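Local coordinates for PrgZ (Enterococcus faecalis, PDB 4FAJ), which acts as a membrane-anchored extracellular receptor that binds a peptide pheromone, probably for delivery to a peptide transporter, at residues T138-V143 with S185-L191; W146-D151 with K178-V183; A317-E323 with S465-A471; V364-P368 with E518-I522. All blocks are in the same frame, centred on the assembly; numbering follows the deposited sequence.

Interaction 1: residues T138-V143 with S185-L191; sequences TASDFV and SIGEKTL
The Phe142 ring meets Leu191 at its root: methyl CD1 of Leu191 comes within 3.8 Å of Phe142 CB and touches CG and CD2 beyond it, the two side chains crossing at about a right angle. Leu94, Ile125, Ile137 and Pro213 also pack on this buried phenyl group. The other flat group, the Asp141 carboxylate, belongs to a capping box that opens helix 139-150, which here packs against the beta hairpin of strands 183-186 and 190-194. Thr138 N reaches Asp141 OD2 at 3.0 Å from above the carboxylate plane, while Asp141 N returns a bond to Thr138 OG1. With chi1 at 69°, OG1 sits between the backbone N and the carbonyl carbon of Thr138, where it can accept from Asp141 N. Trp131 NE1 and Gln216 N bind the same carboxylate, so the box is tied to Trp131 and to the start of helix 216-222.

The hairpin turn supplies acceptors to the first turn of the helix. Ala139 N donates to Glu188 O at 2.8 Å, a nearly straight bond of 169°, and Ser140 N reaches Gly187 O through a water. Behind these polar contacts, Ala139 CB presses into the hairpin, 3.6 Å from Ser185 CB, with Leu191 CG close by. Val143 and Leu191 slide past each other in opposite directions, so that Val143 CG2 lies 4.0 Å from Leu191 CD2. At the outer margin the hydroxyls of Ser140 and Ser185 are bridged by a second water, 3.2 Å from Ser140 OG and 3.1 Å from Ser185 OG.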
loop_
_atom_site.group_PDB
_atom_site.type_symbol
_atom_site.label_atom_id
_atom_site.label_comp_id
_atom_site.label_asym_id
_atom_site.label_seq_id
_atom_site.Cartn_x
_atom_site.Cartn_y
_atom_site.Cartn_z
ATOM N N THR A 138 -4.821 -22.063 15.145
ATOM C CA THR A 138 -3.640 -22.761 15.650
ATOM C C THR A 138 -2.355 -22.190 15.080
ATOM O O THR A 138 -2.361 -21.488 14.066
ATOM C CB THR A 138 -3.662 -24.271 15.316
ATOM O OG1 THR A 138 -3.492 -24.442 13.912
ATOM C CG2 THR A 138 -4.976 -24.954 15.778
ATOM N N ALA A 139 -1.247 -22.524 15.733
ATOM C CA ALA A 139 0.072 -22.168 15.251
ATOM C C ALA A 139 0.308 -22.750 13.849
ATOM O O ALA A 139 0.908 -22.095 13.003
ATOM C CB ALA A 139 1.131 -22.657 16.214
ATOM N N SER A 140 -0.181 -23.969 13.628
ATOM C CA SER A 140 -0.102 -24.641 12.316
ATOM C C SER A 140 -0.799 -23.911 11.166
ATOM O O SER A 140 -0.323 -23.969 10.026
ATOM C CB SER A 140 -0.641 -26.069 12.419
ATOM O OG SER A 140 0.344 -26.884 13.016
ATOM N N ASP A 141 -1.912 -23.236 11.454
ATOM C CA ASP A 141 -2.540 -22.320 10.485
ATOM C C ASP A 141 -1.551 -21.242 10.003
ATOM O O ASP A 141 -1.499 -20.923 8.796
ATOM C CB ASP A 141 -3.780 -21.613 11.078
ATOM C CG ASP A 141 -4.971 -22.545 11.292
ATOM O OD1 ASP A 141 -5.203 -23.465 10.477
ATOM O OD2 ASP A 141 -5.712 -22.329 12.284
ATOM N N PHE A 142 -0.789 -20.655 10.936
ATOM C CA PHE A 142 0.204 -19.643 10.570
ATOM C C PHE A 142 1.360 -20.231 9.757
ATOM O O PHE A 142 1.740 -19.661 8.724
ATOM C CB PHE A 142 0.746 -18.893 11.804
ATOM C CG PHE A 142 -0.209 -17.880 12.368
ATOM C CD1 PHE A 142 -0.242 -16.581 11.875
ATOM C CD2 PHE A 142 -1.062 -18.215 13.419
ATOM C CE1 PHE A 142 -1.122 -15.639 12.395
ATOM C CE2 PHE A 142 -1.937 -17.273 13.945
ATOM C CZ PHE A 142 -1.966 -15.986 13.425
ATOM N N VAL A 143 1.893 -21.368 10.199
ATOM C CA VAL A 143 2.988 -22.032 9.487
ATOM C C VAL A 143 2.622 -22.278 8.021
ATOM O O VAL A 143 3.364 -21.885 7.117
ATOM C CB VAL A 143 3.405 -23.367 10.147
ATOM C CG1 VAL A 143 4.314 -24.167 9.220
ATOM C CG2 VAL A 143 4.089 -23.121 11.496
ATOM N N SER A 185 5.568 -24.611 14.543
ATOM C CA SER A 185 4.677 -24.718 15.694
ATOM C C SER A 185 5.315 -25.581 16.775
ATOM O O SER A 185 6.068 -26.515 16.481
ATOM C CB SER A 185 3.334 -25.331 15.286
ATOM O OG SER A 185 3.533 -26.560 14.606
ATOM N N ILE A 186 5.024 -25.242 18.026
ATOM C CA ILE A 186 5.326 -26.082 19.172
ATOM C C ILE A 186 3.984 -26.262 19.877
ATOM O O ILE A 186 3.461 -25.323 20.477
ATOM C CB ILE A 186 6.359 -25.425 20.118
ATOM C CG1 ILE A 186 7.631 -25.056 19.356
ATOM C CG2 ILE A 186 6.702 -26.363 21.266
ATOM C CD1 ILE A 186 8.531 -24.101 20.091
ATOM N N GLY A 187 3.397 -27.449 19.756
ATOM C CA GLY A 187 2.028 -27.660 20.223
ATOM C C GLY A 187 1.056 -26.953 19.292
ATOM O O GLY A 187 1.349 -26.770 18.104
ATOM N N GLU A 188 -0.093 -26.546 19.822
ATOM C CA GLU A 188 -1.124 -25.905 19.008
ATOM C C GLU A 188 -1.093 -24.370 19.109
ATOM O O GLU A 188 -1.643 -23.687 18.239
ATOM C CB GLU A 188 -2.513 -26.432 19.395
ATOM C CG GLU A 188 -3.195 -25.626 20.478
ATOM C CD GLU A 188 -4.648 -26.018 20.709
ATOM O OE1 GLU A 188 -4.892 -27.146 21.175
ATOM O OE2 GLU A 188 -5.542 -25.182 20.442
ATOM N N LYS A 189 -0.446 -23.838 20.149
ATOM C CA LYS A 189 -0.507 -22.397 20.459
ATOM C C LYS A 189 0.808 -21.625 20.446
ATOM O O LYS A 189 0.789 -20.427 20.695
ATOM C CB LYS A 189 -1.178 -22.184 21.820
ATOM C CG LYS A 189 -2.639 -22.633 21.877
ATOM C CD LYS A 189 -3.342 -22.170 23.160
ATOM C CE LYS A 189 -4.543 -23.050 23.495
ATOM N NZ LYS A 189 -4.987 -22.901 24.906
ATOM N N THR A 190 1.935 -22.267 20.148
ATOM C CA THR A 190 3.220 -21.567 20.165
ATOM C C THR A 190 3.861 -21.582 18.783
ATOM O O THR A 190 3.890 -22.617 18.107
ATOM C CB THR A 190 4.181 -22.145 21.239
ATOM O OG1 THR A 190 3.599 -21.959 22.531
ATOM C CG2 THR A 190 5.547 -21.443 21.221
ATOM N N LEU A 191 4.362 -20.418 18.384
ATOM C CA LEU A 191 5.106 -20.231 17.145
ATOM C C LEU A 191 6.546 -19.846 17.465
ATOM O O LEU A 191 6.779 -19.002 18.333
ATOM C CB LEU A 191 4.470 -19.110 16.331
ATOM C CG LEU A 191 3.256 -19.427 15.465
ATOM C CD1 LEU A 191 2.627 -18.114 14.965
ATOM C CD2 LEU A 191 3.664 -20.328 14.286
HETATM O O HOH W 1 -0.684 -26.092 15.616
HETATM O O HOH W 2 3.197 -26.864 11.561
#

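Interaction 2: residues W146-D151 with K178-V183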
loop_
_atom_site.group_PDB
_atom_site.type_symbol
_atom_site.label_atom_id
_atom_site.label_comp_id
_atom_site.label_asym_id
_atom_site.label_seq_id
_atom_site.Cartn_x
_atom_site.Cartn_y
_atom_site.Cartn_z
ATOM N N TRP A 146 2.132 -18.935 5.864
ATOM C CA TRP A 146 3.377 -18.274 5.479
ATOM C C TRP A 146 4.174 -19.090 4.462
ATOM O O TRP A 146 4.795 -18.524 3.559
ATOM C CB TRP A 146 4.235 -17.977 6.707
ATOM C CG TRP A 146 3.563 -17.066 7.708
ATOM C CD1 TRP A 146 2.393 -16.374 7.551
ATOM C CD2 TRP A 146 4.041 -16.742 9.016
ATOM N NE1 TRP A 146 2.108 -15.664 8.692
ATOM C CE2 TRP A 146 3.112 -15.858 9.597
ATOM C CE3 TRP A 146 5.171 -17.106 9.749
ATOM C CZ2 TRP A 146 3.267 -15.345 10.885
ATOM C CZ3 TRP A 146 5.325 -16.587 11.042
ATOM C CH2 TRP A 146 4.375 -15.714 11.585
ATOM N N GLN A 147 4.169 -20.407 4.610
ATOM C CA GLN A 147 4.753 -21.278 3.590
ATOM C C GLN A 147 4.102 -21.008 2.227
ATOM O O GLN A 147 4.766 -20.983 1.185
ATOM C CB GLN A 147 4.616 -22.755 3.977
ATOM C CG GLN A 147 5.664 -23.227 4.977
ATOM C CD GLN A 147 5.588 -24.713 5.304
ATOM O OE1 GLN A 147 6.182 -25.173 6.289
ATOM N NE2 GLN A 147 4.876 -25.470 4.482
ATOM N N ARG A 148 2.800 -20.774 2.254
ATOM C CA ARG A 148 2.026 -20.528 1.052
ATOM C C ARG A 148 2.413 -19.201 0.370
ATOM O O ARG A 148 2.423 -19.116 -0.855
ATOM C CB ARG A 148 0.549 -20.550 1.449
ATOM C CG ARG A 148 -0.447 -20.367 0.366
ATOM C CD ARG A 148 -1.818 -20.515 0.975
ATOM N NE ARG A 148 -2.842 -20.127 0.035
ATOM C CZ ARG A 148 -3.508 -18.979 0.048
ATOM N NH1 ARG A 148 -3.302 -18.060 0.991
ATOM N NH2 ARG A 148 -4.422 -18.774 -0.882
ATOM N N VAL A 149 2.743 -18.177 1.159
ATOM C CA VAL A 149 3.172 -16.893 0.596
ATOM C C VAL A 149 4.522 -17.010 -0.126
ATOM O O VAL A 149 4.686 -16.469 -1.217
ATOM C CB VAL A 149 3.266 -15.776 1.674
ATOM C CG1 VAL A 149 3.799 -14.482 1.063
ATOM C CG2 VAL A 149 1.907 -15.536 2.306
ATOM N N VAL A 150 5.477 -17.716 0.471
ATOM C CA VAL A 150 6.819 -17.838 -0.133
ATOM C C VAL A 150 6.923 -18.905 -1.241
ATOM O O VAL A 150 7.848 -18.872 -2.048
ATOM C CB VAL A 150 7.903 -18.118 0.916
ATOM C CG1 VAL A 150 8.043 -16.928 1.854
ATOM C CG2 VAL A 150 7.600 -19.401 1.676
ATOM N N ASP A 151 5.992 -19.858 -1.252
ATOM C CA ASP A 151 5.906 -20.880 -2.314
ATOM C C ASP A 151 5.824 -20.199 -3.692
ATOM O O ASP A 151 4.846 -19.506 -3.980
ATOM C CB ASP A 151 4.672 -21.759 -2.080
ATOM C CG ASP A 151 4.572 -22.929 -3.054
ATOM O OD1 ASP A 151 5.300 -22.965 -4.070
ATOM O OD2 ASP A 151 3.737 -23.817 -2.798
ATOM N N LYS A 178 9.670 -25.022 0.227
ATOM C CA LYS A 178 8.959 -24.117 1.137
ATOM C C LYS A 178 8.909 -24.613 2.594
ATOM O O LYS A 178 8.775 -23.807 3.518
ATOM C CB LYS A 178 7.537 -23.841 0.627
ATOM C CG LYS A 178 6.523 -24.930 0.969
ATOM C CD LYS A 178 5.195 -24.753 0.253
ATOM C CE LYS A 178 4.163 -25.747 0.790
ATOM N NZ LYS A 178 3.260 -26.258 -0.272
ATOM N N ASP A 179 9.016 -25.926 2.803
ATOM C CA ASP A 179 9.010 -26.480 4.168
ATOM C C ASP A 179 10.255 -26.098 4.981
ATOM O O ASP A 179 10.284 -26.293 6.193
ATOM C CB ASP A 179 8.855 -28.006 4.144
ATOM C CG ASP A 179 10.016 -28.705 3.461
ATOM O OD1 ASP A 179 10.356 -28.334 2.321
ATOM O OD2 ASP A 179 10.589 -29.634 4.056
ATOM N N THR A 180 11.278 -25.563 4.313
ATOM C CA THR A 180 12.491 -25.103 4.983
ATOM C C THR A 180 12.335 -23.712 5.621
ATOM O O THR A 180 13.221 -23.278 6.346
ATOM C CB THR A 180 13.720 -25.100 4.018
ATOM O OG1 THR A 180 13.527 -24.130 2.986
ATOM C CG2 THR A 180 13.927 -26.485 3.382
ATOM N N LEU A 181 11.234 -23.011 5.351
ATOM C CA LEU A 181 11.008 -21.687 5.970
ATOM C C LEU A 181 11.146 -21.826 7.492
ATOM O O LEU A 181 10.543 -22.716 8.090
ATOM C CB LEU A 181 9.635 -21.128 5.592
ATOM C CG LEU A 181 9.359 -19.660 5.939
ATOM C CD1 LEU A 181 10.240 -18.714 5.129
ATOM C CD2 LEU A 181 7.887 -19.321 5.724
ATOM N N ALA A 182 11.964 -20.976 8.111
ATOM C CA ALA A 182 12.312 -21.137 9.525
ATOM C C ALA A 182 11.196 -20.619 10.431
ATOM O O ALA A 182 11.376 -19.659 11.184
ATOM C CB ALA A 182 13.643 -20.446 9.843
ATOM N N VAL A 183 10.035 -21.258 10.304
ATOM C CA VAL A 183 8.878 -21.015 11.142
ATOM C C VAL A 183 8.329 -22.377 11.546
ATOM O O VAL A 183 8.162 -23.250 10.692
ATOM C CB VAL A 183 7.794 -20.234 10.381
ATOM C CG1 VAL A 183 6.570 -20.028 11.274
ATOM C CG2 VAL A 183 8.349 -18.896 9.880
#
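Val183 meets the indole of Trp146 at about a right angle, with both of its methyls at the benzo side of the ring: CG1 and CG2 each approach Trp146 CE3 to 3.6 Å. CG2 lies at the ring edge, in its plane. Tyr211 and Phe162 add edge-to-face contacts to the same indole, and Trp146 NE1 donates a hydrogen bond to Tyr211 O, so the orientation of the ring is well determined.

Leu181, from the loop, sets CD2 against Trp146 CB at 4.0 Å and, one helical turn further on, Val150 CG2 at 4.1 Å; it packs between helix 139-150 and helix 168-172, where it touches Ala168 and Ile171. Gln147 and Lys178 are also set crosswise. The extended glutamine lays its CG 3.5 Å from Lys178 O, and its NE2 passes 3.8 Å from Lys178 CE. Lys178 then runs on over Asp151 and bends at its last torsion (chi4 -143°) to bring NZ to 3.5 Å from Asp151 OD2; Asp151 OD1 is hydrogen-bonded to Lys153 N.

No hydrogen bond joins the two segments. Apolar packing and the crossed Gln147 and Lys178 chains hold them, with one long salt bridge at the solvent-exposed lysine that probably contributes modestly.

Interaction 3: residues A317-E323 with S465-A471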
loop_
_atom_site.group_PDB
_atom_site.type_symbol
_atom_site.label_atom_id
_atom_site.label_comp_id
_atom_site.label_asym_id
_atom_site.label_seq_id
_atom_site.Cartn_x
_atom_site.Cartn_y
_atom_site.Cartn_z
ATOM N N ALA A 317 1.625 8.381 4.850
ATOM C CA ALA A 317 2.974 7.932 4.448
ATOM C C ALA A 317 2.890 7.267 3.074
ATOM O O ALA A 317 3.133 6.063 2.914
ATOM C CB ALA A 317 3.564 6.967 5.500
ATOM N N ASN A 318 2.560 8.079 2.072
ATOM C CA ASN A 318 2.090 7.581 0.784
ATOM C C ASN A 318 2.602 8.533 -0.300
ATOM O O ASN A 318 2.243 9.698 -0.312
ATOM C CB ASN A 318 0.554 7.511 0.873
ATOM C CG ASN A 318 -0.160 7.065 -0.414
ATOM O OD1 ASN A 318 -1.397 7.174 -0.473
ATOM N ND2 ASN A 318 0.567 6.537 -1.410
ATOM N N THR A 319 3.481 8.033 -1.170
ATOM C CA THR A 319 4.013 8.812 -2.278
ATOM C C THR A 319 3.357 8.330 -3.582
ATOM O O THR A 319 3.322 7.126 -3.850
ATOM C CB THR A 319 5.540 8.643 -2.386
ATOM O OG1 THR A 319 6.167 9.124 -1.180
ATOM C CG2 THR A 319 6.100 9.413 -3.608
ATOM N N MET A 320 2.843 9.264 -4.376
ATOM C CA MET A 320 2.398 8.947 -5.742
ATOM C C MET A 320 3.559 9.209 -6.722
ATOM O O MET A 320 4.216 10.258 -6.661
ATOM C CB MET A 320 1.166 9.771 -6.138
ATOM C CG MET A 320 -0.112 9.396 -5.416
ATOM S SD MET A 320 -0.666 7.690 -5.686
ATOM C CE MET A 320 -0.824 7.629 -7.476
ATOM N N PHE A 321 3.805 8.233 -7.602
ATOM C CA PHE A 321 4.918 8.260 -8.556
ATOM C C PHE A 321 4.428 8.308 -9.999
ATOM O O PHE A 321 3.281 7.953 -10.282
ATOM C CB PHE A 321 5.749 6.976 -8.462
ATOM C CG PHE A 321 6.311 6.677 -7.107
ATOM C CD1 PHE A 321 7.426 7.354 -6.634
ATOM C CD2 PHE A 321 5.788 5.644 -6.341
ATOM C CE1 PHE A 321 7.975 7.048 -5.398
ATOM C CE2 PHE A 321 6.335 5.331 -5.091
ATOM C CZ PHE A 321 7.418 6.036 -4.620
ATOM N N LEU A 322 5.320 8.733 -10.903
ATOM C CA LEU A 322 5.309 8.264 -12.286
ATOM C C LEU A 322 6.309 7.122 -12.351
ATOM O O LEU A 322 7.535 7.337 -12.248
ATOM C CB LEU A 322 5.714 9.355 -13.287
ATOM C CG LEU A 322 4.664 10.379 -13.681
ATOM C CD1 LEU A 322 5.221 11.324 -14.720
ATOM C CD2 LEU A 322 3.418 9.718 -14.221
ATOM N N GLU A 323 5.794 5.900 -12.452
ATOM C CA GLU A 323 6.640 4.757 -12.711
ATOM C C GLU A 323 6.919 4.718 -14.203
ATOM O O GLU A 323 6.072 5.101 -15.008
ATOM C CB GLU A 323 5.982 3.458 -12.249
ATOM C CG GLU A 323 5.906 3.334 -10.752
ATOM C CD GLU A 323 5.609 1.914 -10.295
ATOM O OE1 GLU A 323 6.544 1.079 -10.316
ATOM O OE2 GLU A 323 4.457 1.649 -9.896
ATOM N N SER A 465 3.176 5.271 -15.682
ATOM C CA SER A 465 2.074 4.926 -14.799
ATOM C C SER A 465 1.979 5.885 -13.614
ATOM O O SER A 465 2.968 6.107 -12.920
ATOM C CB SER A 465 2.283 3.510 -14.286
ATOM O OG SER A 465 1.338 3.174 -13.289
ATOM N N LEU A 466 0.786 6.430 -13.381
ATOM C CA LEU A 466 0.519 7.196 -12.167
ATOM C C LEU A 466 0.068 6.205 -11.107
ATOM O O LEU A 466 -1.110 5.829 -11.048
ATOM C CB LEU A 466 -0.564 8.251 -12.392
ATOM C CG LEU A 466 -0.951 9.087 -11.166
ATOM C CD1 LEU A 466 0.279 9.767 -10.579
ATOM C CD2 LEU A 466 -1.999 10.132 -11.535
ATOM N N SER A 467 1.020 5.770 -10.297
ATOM C CA SER A 467 0.772 4.803 -9.233
ATOM C C SER A 467 1.673 5.129 -8.037
ATOM O O SER A 467 2.694 5.826 -8.171
ATOM C CB SER A 467 0.994 3.366 -9.738
ATOM O OG SER A 467 2.165 3.248 -10.550
ATOM N N GLY A 468 1.285 4.640 -6.868
ATOM C CA GLY A 468 1.976 4.976 -5.633
ATOM C C GLY A 468 2.084 3.846 -4.637
ATOM O O GLY A 468 1.618 2.725 -4.874
ATOM N N TRP A 469 2.726 4.158 -3.516
ATOM C CA TRP A 469 2.969 3.196 -2.451
ATOM C C TRP A 469 2.644 3.880 -1.142
ATOM O O TRP A 469 3.048 5.040 -0.934
ATOM C CB TRP A 469 4.443 2.777 -2.459
ATOM C CG TRP A 469 4.779 1.681 -1.453
ATOM C CD1 TRP A 469 5.397 1.827 -0.244
ATOM C CD2 TRP A 469 4.513 0.294 -1.603
ATOM N NE1 TRP A 469 5.528 0.601 0.374
ATOM C CE2 TRP A 469 4.995 -0.359 -0.443
ATOM C CE3 TRP A 469 3.899 -0.467 -2.600
ATOM C CZ2 TRP A 469 4.884 -1.736 -0.264
ATOM C CZ3 TRP A 469 3.801 -1.844 -2.426
ATOM C CH2 TRP A 469 4.280 -2.461 -1.265
ATOM N N GLN A 470 1.901 3.193 -0.272
ATOM C CA GLN A 470 1.799 3.604 1.125
ATOM C C GLN A 470 2.636 2.658 1.975
ATOM O O GLN A 470 2.507 1.441 1.845
ATOM C CB GLN A 470 0.362 3.601 1.638
ATOM C CG GLN A 470 0.292 3.736 3.177
ATOM C CD GLN A 470 -0.895 4.501 3.675
ATOM O OE1 GLN A 470 -1.210 5.570 3.157
ATOM N NE2 GLN A 470 -1.547 3.983 4.737
ATOM N N ALA A 471 3.467 3.220 2.852
ATOM C CA ALA A 471 4.318 2.415 3.716
ATOM C C ALA A 471 3.460 1.412 4.465
ATOM O O ALA A 471 2.366 1.749 4.902
ATOM C CB ALA A 471 5.053 3.281 4.718
HETATM O O HOH W 3 -3.186 6.615 1.764
HETATM O O HOH W 4 3.203 1.033 -6.709
#
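Glu323 and Ser467 lie on one face of an antiparallel ladder between strands 311-324 and 464-470, in the mixed sheet at the heart of this solute-binding fold. Ser467 OG, turned between its own N and carbonyl carbon (chi1 43°), donates to Glu323 OE2 at 2.9 Å on the anti side of the carboxylate. Ser465 OG in turn donates to Ser467 OG, and His491 ND1 bonds to OE2, which therefore sits in a buried polar cluster.

Met320 lies on the other face. Its side chain folds back at two torsions (chi2 -61°, chi3 -57°), carrying SD to 3.8 Å from Gly468 CA and CE to 3.6 Å from Ser467 C. Lacking a side chain, Gly468 leaves room for the sulfur; CE also meets Leu466 CD1 at 3.9 Å. Phe321, on the face of Glu323, has Thr319 CG2 over one side of its ring, offset toward the rim, and its CE2 packs against Trp469 CB. The two strands are knit by paired backbone bonds at Thr319–Trp469, Phe321–Ser467 and Glu323–Ser465.

Strand 464-470 also meets the ligand: Gly468 and Trp469 pair with the bound peptide in a further antiparallel ladder, so the receptor sheet continues into it. Asn318 ND2 bonds to a polar side chain of the peptide and weakly to Trp469 O. A water joins the side chains of Asn318 and Gln470, 2.9 Å from Asn318 OD1 and 2.6 Å from Gln470 OE1.

Interaction 4: residues V364-P368 with E518-I522; sequences VGVVP and EKLLI
Glu518 stretches straight out from its helix toward Val366 and Val367: with CG anti to the backbone N (chi1 -170°) and the next torsion also extended (chi2 -175°), the carboxylate is carried to the backbone of the loop. There OE2 accepts from Val367 N at 3.0 Å, with an almost linear N-H...O angle of 178°; the amide comes from above the carboxylate plane. Val366 N is also near, 2.9 Å from Glu518 OE2. A water donates to both Val367 O and Glu518 OE2, so this oxygen holds both an amide and a water at the loop. Gly365 has no side chain, and its backbone can pass directly beside OE2.

The pattern is a loop, following strand 361-362, hung on helix 510-524 by a buried acidic side chain that accepts from the main-chain amide of Val367. Lys515 pairs with the other oxygen, OE1, and these surroundings would be expected to keep the carboxylate ionised.

Apolar contacts flank the polar centre. Val366 and Leu521 meet at about a right angle, CG2 of the valine lying 3.8 Å from CD2 of the leucine. Ile522 comes from the next position on the helix, its CD1 4.1 Å from Gly365 CA, and its CG1 4.3 Å from Val366 CG2. Val367 CG2 rests beside the carboxylate, 3.9 Å from Glu518 OE2, while Phe381 and Leu480 pack on both Val367 and Glu518.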
loop_
_atom_site.group_PDB
_atom_site.type_symbol
_atom_site.label_atom_id
_atom_site.label_comp_id
_atom_site.label_asym_id
_atom_site.label_seq_id
_atom_site.Cartn_x
_atom_site.Cartn_y
_atom_site.Cartn_z
ATOM N N VAL A 364 9.546 15.435 -1.657
ATOM C CA VAL A 364 10.950 15.872 -1.599
ATOM C C VAL A 364 11.900 14.736 -1.969
ATOM O O VAL A 364 13.096 14.938 -2.107
ATOM C CB VAL A 364 11.334 16.391 -0.202
ATOM C CG1 VAL A 364 10.564 17.682 0.124
ATOM C CG2 VAL A 364 11.121 15.313 0.873
ATOM N N GLY A 365 11.369 13.539 -2.101
ATOM C CA GLY A 365 12.158 12.365 -2.453
ATOM C C GLY A 365 11.206 11.199 -2.641
ATOM O O GLY A 365 9.979 11.386 -2.688
ATOM N N VAL A 366 11.753 9.994 -2.742
ATOM C CA VAL A 366 10.926 8.786 -2.835
ATOM C C VAL A 366 10.166 8.575 -1.517
ATOM O O VAL A 366 8.973 8.257 -1.525
ATOM C CB VAL A 366 11.802 7.559 -3.166
ATOM C CG1 VAL A 366 11.055 6.257 -3.011
ATOM C CG2 VAL A 366 12.400 7.696 -4.594
ATOM N N VAL A 367 10.868 8.750 -0.402
ATOM C CA VAL A 367 10.314 8.483 0.925
ATOM C C VAL A 367 9.545 9.712 1.389
ATOM O O VAL A 367 10.039 10.832 1.237
ATOM C CB VAL A 367 11.417 8.146 1.956
ATOM C CG1 VAL A 367 10.820 7.952 3.339
ATOM C CG2 VAL A 367 12.173 6.893 1.534
ATOM N N PRO A 368 8.317 9.513 1.908
ATOM C CA PRO A 368 7.522 10.635 2.401
ATOM C C PRO A 368 7.966 11.191 3.759
ATOM O O PRO A 368 8.661 10.527 4.501
ATOM C CB PRO A 368 6.120 10.048 2.518
ATOM C CG PRO A 368 6.321 8.578 2.721
ATOM C CD PRO A 368 7.576 8.231 1.984
ATOM N N GLU A 518 18.501 6.000 -1.700
ATOM C CA GLU A 518 17.470 6.907 -2.241
ATOM C C GLU A 518 18.085 7.888 -3.241
ATOM O O GLU A 518 17.553 8.078 -4.347
ATOM C CB GLU A 518 16.751 7.659 -1.117
ATOM C CG GLU A 518 15.530 8.435 -1.581
ATOM C CD GLU A 518 14.880 9.269 -0.494
ATOM O OE1 GLU A 518 15.527 9.526 0.536
ATOM O OE2 GLU A 518 13.719 9.702 -0.696
ATOM N N LYS A 519 19.233 8.463 -2.887
ATOM C CA LYS A 519 19.906 9.404 -3.769
ATOM C C LYS A 519 20.368 8.755 -5.083
ATOM O O LYS A 519 20.225 9.361 -6.144
ATOM C CB LYS A 519 21.080 10.081 -3.049
ATOM C CG LYS A 519 20.656 10.996 -1.911
ATOM C CD LYS A 519 21.862 11.564 -1.180
ATOM C CE LYS A 519 21.426 12.239 0.098
ATOM N NZ LYS A 519 22.578 12.795 0.839
ATOM N N LEU A 520 20.901 7.537 -5.021
ATOM C CA LEU A 520 21.286 6.813 -6.235
ATOM C C LEU A 520 20.056 6.585 -7.153
ATOM O O LEU A 520 20.121 6.773 -8.364
ATOM C CB LEU A 520 21.936 5.479 -5.867
ATOM C CG LEU A 520 22.475 4.591 -6.982
ATOM C CD1 LEU A 520 23.393 5.368 -7.913
ATOM C CD2 LEU A 520 23.202 3.372 -6.376
ATOM N N LEU A 521 18.937 6.187 -6.565
ATOM C CA LEU A 521 17.694 6.007 -7.328
ATOM C C LEU A 521 17.257 7.307 -8.014
ATOM O O LEU A 521 16.862 7.316 -9.180
ATOM C CB LEU A 521 16.596 5.495 -6.401
ATOM C CG LEU A 521 15.186 5.292 -6.959
ATOM C CD1 LEU A 521 15.205 4.385 -8.192
ATOM C CD2 LEU A 521 14.310 4.698 -5.860
ATOM N N ILE A 522 17.362 8.418 -7.296
ATOM C CA ILE A 522 16.984 9.727 -7.849
ATOM C C ILE A 522 17.999 10.209 -8.893
ATOM O O ILE A 522 17.615 10.754 -9.944
ATOM C CB ILE A 522 16.772 10.767 -6.721
ATOM C CG1 ILE A 522 15.461 10.446 -6.004
ATOM C CG2 ILE A 522 16.759 12.193 -7.286
ATOM C CD1 ILE A 522 15.323 11.046 -4.661
HETATM O O HOH W 5 12.746 11.580 0.891
#

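From the N terminus, helix 139-150 opens both of the first two contacts. Interaction 2 closes first, when the loop at 178-183 returns to the helix end; interaction 1 closes next, at 185-191, and so encloses it. The two touch through Val183, which packs on Val143 and Leu191, and together they lay the helix along a hairpin of an antiparallel sheet and the loop that leads into it. Interactions 3 and 4 follow in series and cross each other, their segments coming in the order 317-323, 364-368, 465-471, 518-522. Interaction 3 ties sheet strands beside the peptide, interaction 4 a loop to helix 510-524, and a probable hydrogen bond from Thr319 OG1 to Val366 O links them.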